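Local coordinates for Iron(3+)-hydroxamate-binding protein FhuD (PDB 3G9Q) that binds iron(3+)-hydroxamate complexes such as ferrichrome and passes them to the membrane permease of the FhuCBGD ABC transporter that imports iron, at residues G37-E40 / N41-K44; T62-E65 / K66-L70; S228-W231 / K232-A236. All blocks are in the same frame, centred on the assembly; numbering follows the deposited sequence.

Contact 1 (G37-E40 / N41-K44); sequences GAPE and NVFK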
ATOM      1  N   GLY A  37      -1.674   2.764  20.360  1.00 51.14           N
ATOM      2  CA  GLY A  37      -0.525   1.913  20.102  1.00 46.28           C
ATOM      3  C   GLY A  37      -0.517   1.350  18.685  1.00 49.04           C
ATOM      4  O   GLY A  37      -1.571   1.056  18.108  1.00 43.25           O
ATOM      5  N   ALA A  38       0.677   1.201  18.122  1.00 41.10           N
ATOM      6  CA  ALA A  38       0.836   0.663  16.778  1.00 44.39           C
ATOM      7  C   ALA A  38       2.202  -0.013  16.670  1.00 49.30           C
ATOM      8  O   ALA A  38       3.123   0.325  17.414  1.00 52.78           O
ATOM      9  CB  ALA A  38       0.725   1.778  15.749  1.00 39.34           C
ATOM     10  N   PRO A  39       2.340  -1.005  15.767  1.00 51.56           N
ATOM     11  CA  PRO A  39       3.614  -1.715  15.577  1.00 47.52           C
ATOM     12  C   PRO A  39       4.693  -0.819  14.939  1.00 59.89           C
ATOM     13  O   PRO A  39       4.414   0.313  14.530  1.00 70.00           O
ATOM     14  CB  PRO A  39       3.216  -2.904  14.700  1.00 36.45           C
ATOM     15  CG  PRO A  39       2.021  -2.408  13.969  1.00 46.88           C
ATOM     16  CD  PRO A  39       1.256  -1.662  15.014  1.00 38.42           C
ATOM     17  N   GLU A  40       5.920  -1.323  14.844  1.00 67.30           N
ATOM     18  CA  GLU A  40       7.018  -0.528  14.291  1.00 74.73           C
ATOM     19  C   GLU A  40       6.860   0.016  12.882  1.00 71.21           C
ATOM     20  O   GLU A  40       7.187   1.174  12.615  1.00 68.18           O
ATOM     21  CB  GLU A  40       8.339  -1.301  14.380  1.00 86.58           C
ATOM     22  CG  GLU A  40       9.209  -0.832  15.545  1.00106.62           C
ATOM     23  CD  GLU A  40       9.631   0.635  15.424  1.00110.15           C
ATOM     24  OE1 GLU A  40       9.912   1.259  16.476  1.00110.59           O
ATOM     25  OE2 GLU A  40       9.693   1.154  14.281  1.00112.38           O
ATOM     26  N   ASN A  41       6.378  -0.812  11.971  1.00 71.03           N
ATOM     27  CA  ASN A  41       6.205  -0.367  10.594  1.00 63.00           C
ATOM     28  C   ASN A  41       5.624   1.033  10.521  1.00 53.36           C
ATOM     29  O   ASN A  41       6.114   1.881   9.783  1.00 56.34           O
ATOM     30  CB  ASN A  41       5.298  -1.344   9.865  1.00 71.02           C
ATOM     31  CG  ASN A  41       5.842  -2.739   9.898  1.00 79.28           C
ATOM     32  OD1 ASN A  41       6.938  -2.981   9.392  1.00 85.23           O
ATOM     33  ND2 ASN A  41       5.099  -3.670  10.510  1.00 74.43           N
ATOM     34  N   VAL A  42       4.584   1.262  11.309  1.00 47.24           N
ATOM     35  CA  VAL A  42       3.898   2.540  11.342  1.00 50.24           C
ATOM     36  C   VAL A  42       4.848   3.729  11.512  1.00 52.91           C
ATOM     37  O   VAL A  42       4.758   4.728  10.792  1.00 48.40           O
ATOM     38  CB  VAL A  42       2.837   2.514  12.460  1.00 50.28           C
ATOM     39  CG1 VAL A  42       2.105   3.836  12.549  1.00 32.23           C
ATOM     40  CG2 VAL A  42       1.867   1.374  12.189  1.00 48.15           C
ATOM     41  N   PHE A  43       5.778   3.609  12.447  1.00 62.55           N
ATOM     42  CA  PHE A  43       6.736   4.675  12.706  1.00 63.80           C
ATOM     43  C   PHE A  43       7.872   4.679  11.692  1.00 68.45           C
ATOM     44  O   PHE A  43       8.923   5.270  11.932  1.00 77.04           O
ATOM     45  CB  PHE A  43       7.299   4.534  14.120  1.00 55.21           C
ATOM     46  CG  PHE A  43       6.245   4.522  15.174  1.00 51.81           C
ATOM     47  CD1 PHE A  43       5.427   3.410  15.342  1.00 47.02           C
ATOM     48  CD2 PHE A  43       6.020   5.645  15.955  1.00 49.32           C
ATOM     49  CE1 PHE A  43       4.403   3.422  16.268  1.00 44.03           C
ATOM     50  CE2 PHE A  43       4.995   5.668  16.885  1.00 47.75           C
ATOM     51  CZ  PHE A  43       4.184   4.557  17.043  1.00 48.07           C
ATOM     52  N   LYS A  44       7.667   4.014  10.560  1.00 69.32           N
ATOM     53  CA  LYS A  44       8.685   3.988   9.518  1.00 70.84           C
ATOM     54  C   LYS A  44       8.106   4.391   8.174  1.00 66.81           C
ATOM     55  O   LYS A  44       8.831   4.849   7.288  1.00 61.73           O
ATOM     56  CB  LYS A  44       9.321   2.602   9.405  1.00 80.77           C
ATOM     57  CG  LYS A  44      10.352   2.293  10.475  1.00 78.11           C
ATOM     58  CD  LYS A  44      11.146   1.055  10.088  1.00 77.82           C
ATOM     59  CE  LYS A  44      12.177   0.709  11.149  1.00 87.47           C
ATOM     60  NZ  LYS A  44      11.525   0.483  12.479  1.00 76.12           N
TER
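The charged pair E40 and K44 closes a single turn of chain on its polar side. K44 NZ lies 2.7 Å from E40 OE2 in a salt bridge and comes from above the carboxylate plane, 52° out of it. The lysine runs extended as far as CE and bends only at its last torsion (chi4 58°), which turns the ammonium group back to the acid four residues earlier.

Backbone bonds close the turn. V42 N reaches P39 O at 3.4 Å and F43 N reaches E40 O at 2.8 Å, both bent and weak, and K44 N adds a further bond to N41 O. Proline suits the position just ahead of this turn, for it keeps its carbonyl as an acceptor and needs no partner for an N-H.

The apolar contacts lie on another side. A38 CB meets V42 CG2 at 3.8 Å, small enough to let the valine in, and both side chains touch Y25 of helix 25-31. The F43 ring presents its edge to the backbone carbonyls, with CD1 3.4 Å from P39 O and CE1 3.5 Å from A38 O.

Just after the edge strand 35-37, then, this turn combines backbone bonds with an apolar face turned to the helix and an ion pair that probably steadies its more exposed end.

Contact 2 (T62-E65 / K66-L70); sequences TSVE and KVIDL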
ATOM      1  N   THR A  62       3.709  -8.716  19.491  1.00 90.81           N
ATOM      2  CA  THR A  62       3.704  -9.930  20.311  1.00 86.60           C
ATOM      3  C   THR A  62       3.593  -9.600  21.798  1.00 81.82           C
ATOM      4  O   THR A  62       2.747 -10.157  22.498  1.00 83.59           O
ATOM      5  CB  THR A  62       4.990 -10.787  20.091  1.00 88.10           C
ATOM      6  OG1 THR A  62       6.144 -10.066  20.548  1.00 76.87           O
ATOM      7  CG2 THR A  62       5.153 -11.136  18.608  1.00 85.10           C
ATOM      8  N   SER A  63       4.444  -8.689  22.263  1.00 71.05           N
ATOM      9  CA  SER A  63       4.458  -8.278  23.665  1.00 70.78           C
ATOM     10  C   SER A  63       3.082  -7.850  24.181  1.00 70.70           C
ATOM     11  O   SER A  63       2.697  -6.682  24.081  1.00 66.48           O
ATOM     12  CB  SER A  63       5.459  -7.141  23.874  1.00 61.95           C
ATOM     13  OG  SER A  63       5.517  -6.784  25.242  1.00 55.63           O
ATOM     14  N   VAL A  64       2.363  -8.819  24.740  1.00 66.54           N
ATOM     15  CA  VAL A  64       1.026  -8.630  25.297  1.00 58.19           C
ATOM     16  C   VAL A  64       1.058  -7.643  26.461  1.00 59.96           C
ATOM     17  O   VAL A  64       0.080  -6.941  26.727  1.00 51.62           O
ATOM     18  CB  VAL A  64       0.471  -9.973  25.825  1.00 55.71           C
ATOM     19  CG1 VAL A  64      -0.992  -9.830  26.172  1.00 62.83           C
ATOM     20  CG2 VAL A  64       0.689 -11.070  24.801  1.00 54.70           C
ATOM     21  N   GLU A  65       2.195  -7.608  27.154  1.00 66.77           N
ATOM     22  CA  GLU A  65       2.388  -6.734  28.306  1.00 69.83           C
ATOM     23  C   GLU A  65       2.389  -5.262  27.884  1.00 67.75           C
ATOM     24  O   GLU A  65       1.799  -4.409  28.551  1.00 71.14           O
ATOM     25  CB  GLU A  65       3.711  -7.059  29.013  1.00 71.63           C
ATOM     26  CG  GLU A  65       3.944  -8.543  29.349  1.00 83.07           C
ATOM     27  CD  GLU A  65       4.347  -9.394  28.136  1.00 98.93           C
ATOM     28  OE1 GLU A  65       5.233  -8.971  27.353  1.00 95.76           O
ATOM     29  OE2 GLU A  65       3.790 -10.505  27.976  1.00107.44           O
ATOM     30  N   LYS A  66       3.047  -4.968  26.767  1.00 60.66           N
ATOM     31  CA  LYS A  66       3.111  -3.600  26.276  1.00 59.58           C
ATOM     32  C   LYS A  66       1.712  -3.032  25.966  1.00 58.16           C
ATOM     33  O   LYS A  66       1.502  -1.807  25.988  1.00 47.27           O
ATOM     34  CB  LYS A  66       4.027  -3.525  25.041  1.00 60.34           C
ATOM     35  CG  LYS A  66       5.524  -3.668  25.373  1.00 67.74           C
ATOM     36  CD  LYS A  66       6.448  -3.455  24.164  1.00 60.90           C
ATOM     37  CE  LYS A  66       6.139  -2.149  23.429  1.00 72.96           C
ATOM     38  NZ  LYS A  66       6.061  -0.961  24.344  1.00 74.54           N
ATOM     39  N   VAL A  67       0.757  -3.925  25.697  1.00 45.70           N
ATOM     40  CA  VAL A  67      -0.623  -3.525  25.398  1.00 48.27           C
ATOM     41  C   VAL A  67      -1.381  -3.265  26.704  1.00 58.92           C
ATOM     42  O   VAL A  67      -2.305  -2.439  26.752  1.00 60.85           O
ATOM     43  CB  VAL A  67      -1.383  -4.616  24.577  1.00 36.67           C
ATOM     44  CG1 VAL A  67      -2.744  -4.091  24.135  1.00 26.58           C
ATOM     45  CG2 VAL A  67      -0.574  -5.013  23.367  1.00 21.33           C
ATOM     46  N   ILE A  68      -0.977  -3.967  27.762  1.00 59.05           N
ATOM     47  CA  ILE A  68      -1.595  -3.804  29.074  1.00 63.12           C
ATOM     48  C   ILE A  68      -1.456  -2.372  29.600  1.00 63.41           C
ATOM     49  O   ILE A  68      -2.406  -1.806  30.133  1.00 66.02           O
ATOM     50  CB  ILE A  68      -0.966  -4.768  30.111  1.00 66.88           C
ATOM     51  CG1 ILE A  68      -1.389  -6.198  29.813  1.00 61.99           C
ATOM     52  CG2 ILE A  68      -1.443  -4.418  31.522  1.00 64.76           C
ATOM     53  CD1 ILE A  68      -2.025  -6.554  28.462  1.00 80.72           C
ATOM     54  N   ASP A  69      -0.276  -1.789  29.428  1.00 60.25           N
ATOM     55  CA  ASP A  69       0.000  -0.448  29.921  1.00 60.64           C
ATOM     56  C   ASP A  69      -0.680   0.665  29.149  1.00 59.10           C
ATOM     57  O   ASP A  69      -0.505   1.842  29.464  1.00 61.52           O
ATOM     58  CB  ASP A  69       1.510  -0.212  29.937  1.00 70.96           C
ATOM     59  CG  ASP A  69       2.278  -1.433  30.417  1.00 85.94           C
ATOM     60  OD1 ASP A  69       1.857  -2.025  31.447  1.00 83.03           O
ATOM     61  OD2 ASP A  69       3.295  -1.798  29.763  1.00 87.63           O
ATOM     62  N   LEU A  70      -1.460   0.303  28.141  1.00 55.29           N
ATOM     63  CA  LEU A  70      -2.159   1.298  27.336  1.00 52.08           C
ATOM     64  C   LEU A  70      -3.669   1.173  27.575  1.00 57.50           C
ATOM     65  O   LEU A  70      -4.465   1.872  26.936  1.00 56.23           O
ATOM     66  CB  LEU A  70      -1.839   1.072  25.843  1.00 51.24           C
ATOM     67  CG  LEU A  70      -0.401   1.191  25.300  1.00 35.33           C
ATOM     68  CD1 LEU A  70      -0.283   0.424  24.021  1.00 25.47           C
ATOM     69  CD2 LEU A  70      -0.027   2.648  25.087  1.00 34.60           C
TER
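S63 OG is held by two groups at the start of helix 64-68. It accepts a weak bond from K66 N at 3.4 Å, an amide it shares with S63 O, also weakly bonded, and gives its own hydrogen to E65 OE1 at 3.1 Å, meeting that oxygen 39° out of the carboxylate plane. With OG anti to the backbone nitrogen (chi1 -177°), the serine swings its hydroxyl over the first turn as an N-cap, a place where a short hydroxyl side chain readily stands in for a missing carbonyl. The bend of the E65 chain at chi2 (76°) folds its acid back to the same hydroxyl. The methylenes of K66 run past the cap, CD lying 3.8 Å from S63 CB, while its ammonium group leads away.

Further along, E65 O takes weak bonds from I68 N (2.9 Å) and D69 N, where the short helix ends. V64 CG1 and I68 CD1 lie about 4.1 Å apart, though the place of this isoleucine methyl is doubtful; both residues pack on I91 of helix 85-91. V67 turns instead to V18 of strand 17-19.

An acid near the helix's N-terminus would probably interact favourably with the helix dipole, and the serine hydroxyl ties that charge to the cap.

Contact 3 (S228-W231 / K232-A236); sequences SSIW and KNLNA
The indole of W231 and the isobutyl group of L234 meet across the turn that ends helix 229-232. W231 CG stands anti to its own backbone nitrogen (chi1 161°), which brings the ring beside the following peptide. W231 CB lies beside K232 N, and W231 CG and W231 CD1 stay near that nitrogen, each 3.4 Å away. On the six-membered side, W231 CD2 comes within 4.1 Å of L234 CD1, W231 CE3 is nearest to that methyl at 3.5 Å, and W231 CZ3 lies 3.8 Å from it. The two side chains cross at about a right angle, the methyl arriving obliquely. Beyond the turn the indole sits against I211 and A213 of strand 210-215 and V242 of strand 242-244, in the mixed sheet of the C-terminal lobe of this two-lobed binding-protein fold, and meets the F226 ring with planes about 55° apart. An alanine in place of this tryptophan is likely to leave a gap between sheet and turn and free the L234 methyl to shift.

Backbone bonds close the turn behind the ring: K232 N bonds to S228 O at 3.3 Å and L234 N to W231 O at 3.1 Å. S228 suits the N-cap: its OG accepts a weak bond from W231 N and also bonds to V225 O. K232 lays its flexible chain over this first turn, CG 3.4 Å from S228 O, and its ammonium group extends onward at an exposed position. L234 occupies the N-cap position of helix 235-238, while its side chain is buried against L203 and A207.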
ATOM      1  N   SER A 228      23.191  -3.478 -13.923  1.00 75.72           N
ATOM      2  CA  SER A 228      23.368  -4.300 -15.108  1.00 75.51           C
ATOM      3  C   SER A 228      23.235  -3.429 -16.349  1.00 74.57           C
ATOM      4  O   SER A 228      22.523  -2.421 -16.356  1.00 69.46           O
ATOM      5  CB  SER A 228      22.366  -5.470 -15.137  1.00 71.76           C
ATOM      6  OG  SER A 228      21.021  -5.038 -15.204  1.00 64.91           O
ATOM      7  N   SER A 229      23.967  -3.813 -17.384  1.00 77.72           N
ATOM      8  CA  SER A 229      23.975  -3.089 -18.640  1.00 74.15           C
ATOM      9  C   SER A 229      22.641  -3.237 -19.351  1.00 69.20           C
ATOM     10  O   SER A 229      22.257  -2.382 -20.146  1.00 67.85           O
ATOM     11  CB  SER A 229      25.105  -3.621 -19.524  1.00 74.34           C
ATOM     12  OG  SER A 229      25.005  -5.030 -19.695  1.00 67.79           O
ATOM     13  N   ILE A 230      21.942  -4.326 -19.049  1.00 67.07           N
ATOM     14  CA  ILE A 230      20.655  -4.611 -19.667  1.00 67.75           C
ATOM     15  C   ILE A 230      19.526  -3.711 -19.132  1.00 72.55           C
ATOM     16  O   ILE A 230      18.578  -3.391 -19.859  1.00 73.98           O
ATOM     17  CB  ILE A 230      20.301  -6.120 -19.509  1.00 69.01           C
ATOM     18  CG1 ILE A 230      19.073  -6.302 -18.627  1.00 74.02           C
ATOM     19  CG2 ILE A 230      21.499  -6.887 -18.958  1.00 52.65           C
ATOM     20  CD1 ILE A 230      17.751  -6.199 -19.367  1.00 70.10           C
ATOM     21  N   TRP A 231      19.630  -3.295 -17.871  1.00 71.20           N
ATOM     22  CA  TRP A 231      18.631  -2.412 -17.277  1.00 57.59           C
ATOM     23  C   TRP A 231      18.882  -0.981 -17.717  1.00 60.16           C
ATOM     24  O   TRP A 231      17.951  -0.265 -18.072  1.00 62.19           O
ATOM     25  CB  TRP A 231      18.679  -2.483 -15.747  1.00 51.67           C
ATOM     26  CG  TRP A 231      18.018  -1.312 -15.079  1.00 50.28           C
ATOM     27  CD1 TRP A 231      18.607  -0.135 -14.713  1.00 47.44           C
ATOM     28  CD2 TRP A 231      16.629  -1.177 -14.761  1.00 59.01           C
ATOM     29  NE1 TRP A 231      17.672   0.724 -14.188  1.00 40.36           N
ATOM     30  CE2 TRP A 231      16.450   0.111 -14.207  1.00 54.16           C
ATOM     31  CE3 TRP A 231      15.514  -2.021 -14.892  1.00 63.61           C
ATOM     32  CZ2 TRP A 231      15.201   0.575 -13.784  1.00 55.60           C
ATOM     33  CZ3 TRP A 231      14.270  -1.556 -14.470  1.00 49.02           C
ATOM     34  CH2 TRP A 231      14.127  -0.270 -13.924  1.00 50.61           C
ATOM     35  N   LYS A 232      20.143  -0.566 -17.686  1.00 56.55           N
ATOM     36  CA  LYS A 232      20.492   0.786 -18.079  1.00 57.65           C
ATOM     37  C   LYS A 232      20.136   1.035 -19.538  1.00 61.10           C
ATOM     38  O   LYS A 232      19.832   2.155 -19.941  1.00 64.59           O
ATOM     39  CB  LYS A 232      21.983   1.028 -17.831  1.00 58.65           C
ATOM     40  CG  LYS A 232      22.336   0.976 -16.344  1.00 68.41           C
ATOM     41  CD  LYS A 232      23.706   1.583 -16.013  1.00 70.09           C
ATOM     42  CE  LYS A 232      24.853   0.645 -16.354  1.00 75.72           C
ATOM     43  NZ  LYS A 232      26.167   1.245 -15.996  1.00 77.81           N
ATOM     44  N   ASN A 233      20.146  -0.031 -20.319  1.00 60.94           N
ATOM     45  CA  ASN A 233      19.844   0.058 -21.732  1.00 62.72           C
ATOM     46  C   ASN A 233      18.346   0.062 -22.075  1.00 68.54           C
ATOM     47  O   ASN A 233      17.968   0.363 -23.213  1.00 69.01           O
ATOM     48  CB  ASN A 233      20.545  -1.086 -22.445  1.00 65.49           C
ATOM     49  CG  ASN A 233      20.245  -1.117 -23.910  1.00 69.51           C
ATOM     50  OD1 ASN A 233      20.330  -0.095 -24.598  1.00 74.42           O
ATOM     51  ND2 ASN A 233      19.901  -2.293 -24.410  1.00 64.24           N
ATOM     52  N   LEU A 234      17.501  -0.277 -21.100  1.00 64.50           N
ATOM     53  CA  LEU A 234      16.060  -0.286 -21.320  1.00 55.53           C
ATOM     54  C   LEU A 234      15.635   1.098 -21.770  1.00 57.57           C
ATOM     55  O   LEU A 234      16.134   2.108 -21.264  1.00 52.60           O
ATOM     56  CB  LEU A 234      15.296  -0.647 -20.041  1.00 56.37           C
ATOM     57  CG  LEU A 234      15.391  -2.083 -19.530  1.00 53.21           C
ATOM     58  CD1 LEU A 234      14.620  -2.218 -18.228  1.00 44.80           C
ATOM     59  CD2 LEU A 234      14.847  -3.023 -20.575  1.00 54.97           C
ATOM     60  N   ASN A 235      14.708   1.132 -22.720  1.00 56.77           N
ATOM     61  CA  ASN A 235      14.203   2.382 -23.263  1.00 59.61           C
ATOM     62  C   ASN A 235      13.648   3.311 -22.176  1.00 54.53           C
ATOM     63  O   ASN A 235      13.905   4.514 -22.193  1.00 51.18           O
ATOM     64  CB  ASN A 235      13.148   2.084 -24.344  1.00 66.27           C
ATOM     65  CG  ASN A 235      12.328   0.821 -24.044  1.00 82.52           C
ATOM     66  OD1 ASN A 235      12.886  -0.277 -23.870  1.00 84.72           O
ATOM     67  ND2 ASN A 235      10.997   0.971 -23.986  1.00 87.60           N
ATOM     68  N   ALA A 236      12.918   2.751 -21.217  1.00 47.20           N
ATOM     69  CA  ALA A 236      12.340   3.546 -20.134  1.00 42.08           C
ATOM     70  C   ALA A 236      13.395   4.354 -19.391  1.00 38.00           C
ATOM     71  O   ALA A 236      13.207   5.537 -19.121  1.00 35.49           O
ATOM     72  CB  ALA A 236      11.608   2.632 -19.157  1.00 53.62           C
TER

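The contacts follow one another along the chain, but the first two are neighbours and the third remote. Contact 1 follows edge strand 35-37 and contact 2 covers helix 64-68 and its ends, both on the lobe built on the four-stranded parallel sheet; their centres lie about 14 Å apart, and G37 CA touches L70 CD1 at 4.2 Å. Contact 3, in helices 229-232 and 235-238, packs on the mixed sheet of the other lobe, its centre about 36 Å from that of contact 1 and about 49 Å from that of contact 2. Long helix 118-143 falls between them in sequence and, as in relatives, probably holds the two lobes at a fairly fixed spacing around the siderophore.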